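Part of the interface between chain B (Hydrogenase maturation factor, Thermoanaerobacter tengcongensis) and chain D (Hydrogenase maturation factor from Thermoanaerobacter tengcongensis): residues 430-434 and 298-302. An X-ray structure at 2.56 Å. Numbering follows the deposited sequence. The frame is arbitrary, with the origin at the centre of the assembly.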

# COMPACT_ATOMS: atom_id res chain seq x y z
N LEU B 430 -4.03 32.05 28.63
CA LEU B 430 -4.96 30.93 28.78
C LEU B 430 -4.28 29.59 28.54
O LEU B 430 -4.46 28.99 27.48
CB LEU B 430 -6.15 31.08 27.83
CG LEU B 430 -7.35 31.89 28.29
CD1 LEU B 430 -8.41 31.82 27.22
CD2 LEU B 430 -7.90 31.37 29.61
N ASP B 431 -3.52 29.13 29.53
CA ASP B 431 -2.79 27.88 29.41
C ASP B 431 -2.82 27.06 30.69
O ASP B 431 -2.10 26.07 30.81
CB ASP B 431 -1.33 28.13 28.96
CG ASP B 431 -0.47 28.79 30.03
OD1 ASP B 431 0.77 28.71 29.92
OD2 ASP B 431 -1.02 29.40 30.98
N ASN B 432 -3.64 27.48 31.65
CA ASN B 432 -3.72 26.79 32.93
C ASN B 432 -5.11 26.81 33.55
O ASN B 432 -5.97 27.60 33.14
CB ASN B 432 -2.67 27.33 33.92
CG ASN B 432 -2.87 28.79 34.24
OD1 ASN B 432 -2.49 29.66 33.47
ND2 ASN B 432 -3.47 29.07 35.39
N GLU B 433 -5.30 25.94 34.53
CA GLU B 433 -6.61 25.67 35.12
C GLU B 433 -7.24 26.90 35.78
O GLU B 433 -8.42 27.19 35.56
CB GLU B 433 -6.50 24.53 36.13
CG GLU B 433 -7.84 24.01 36.66
CD GLU B 433 -7.72 22.62 37.27
OE1 GLU B 433 -6.90 22.43 38.19
OE2 GLU B 433 -8.46 21.72 36.83
N LYS B 434 -6.45 27.62 36.56
CA LYS B 434 -6.93 28.78 37.31
C LYS B 434 -7.24 29.94 36.37
O LYS B 434 -8.15 30.73 36.63
CB LYS B 434 -5.93 29.20 38.39
CG LYS B 434 -5.64 28.10 39.43
CD LYS B 434 -4.35 28.38 40.22
CE LYS B 434 -3.85 27.14 40.97
NZ LYS B 434 -4.91 26.50 41.82
N THR D 298 2.22 23.96 39.78
CA THR D 298 1.69 24.88 38.77
C THR D 298 0.80 24.08 37.82
O THR D 298 1.28 23.13 37.20
CB THR D 298 2.81 25.57 37.96
OG1 THR D 298 3.79 26.10 38.86
CG2 THR D 298 2.24 26.71 37.11
N SER D 299 -0.47 24.46 37.71
CA SER D 299 -1.44 23.63 36.98
C SER D 299 -1.59 23.98 35.50
O SER D 299 -2.66 24.42 35.05
CB SER D 299 -2.81 23.64 37.69
OG SER D 299 -3.69 22.69 37.10
N ARG D 300 -0.52 23.77 34.74
CA ARG D 300 -0.53 23.92 33.28
C ARG D 300 -1.45 22.91 32.61
O ARG D 300 -1.48 21.74 33.01
CB ARG D 300 0.89 23.77 32.72
CG ARG D 300 1.78 25.00 32.88
CD ARG D 300 3.14 24.78 32.20
NE ARG D 300 3.00 24.19 30.86
CZ ARG D 300 2.83 24.88 29.74
NH1 ARG D 300 2.76 26.22 29.77
NH2 ARG D 300 2.71 24.24 28.59
N ILE D 301 -2.19 23.34 31.60
CA ILE D 301 -2.98 22.40 30.81
C ILE D 301 -2.05 21.64 29.85
O ILE D 301 -1.17 22.24 29.23
CB ILE D 301 -4.21 23.07 30.09
CG1 ILE D 301 -3.80 23.88 28.85
CG2 ILE D 301 -5.02 23.95 31.06
CD1 ILE D 301 -4.05 23.14 27.55
N VAL D 302 -2.24 20.32 29.76
CA VAL D 302 -1.40 19.47 28.90
C VAL D 302 -1.73 19.74 27.43
O VAL D 302 -2.89 19.71 27.03
CB VAL D 302 -1.59 17.96 29.23
CG1 VAL D 302 -0.68 17.08 28.36
CG2 VAL D 302 -1.32 17.70 30.70

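Two backbone hydrogen bonds anchor this contact. The amide N of I301(D) donates to the carbonyl O of D431(B) at 2.8 Å, nearly straight at 173°, and N of E433(B) donates to O of S299(D) at 3.1 Å. The bonds flank N432(B) and R300(D), whose CA atoms lie 4.3 Å apart, and together they make a single beta bridge. The loop of chain B thus pairs briefly with the strand of chain D before its helix begins at E433(B). N432(B) holds the N-cap position, a place where asparagine is common.

Charge reinforces the pairing. The CA-to-CB bond of R300(D) points away from the chain B stretch, but the long arginine side chain brings its guanidinium back, and NH1 forms a salt bridge with OD1 of D431(B) at 3.2 Å. Aspartate, with chi1 in p, carries its carboxylate nearer to meet it. On the helix side, OG of S299(D) donates a weak hydrogen bond to OE1 of E433(B) at 3.4 Å; the CA-to-CB bond of S299(D) points toward the chain B stretch, and its short side chain puts a hydroxyl within reach of that carboxylate.

Packing completes the contact. CG2 of I301(D) lies 3.6 Å from CA of N432(B), covering backbone with a branched aliphatic surface. D431(B) and S299(D) have the largest individual shares, 72 and 69 Å², of the 319 Å² buried between the stretches.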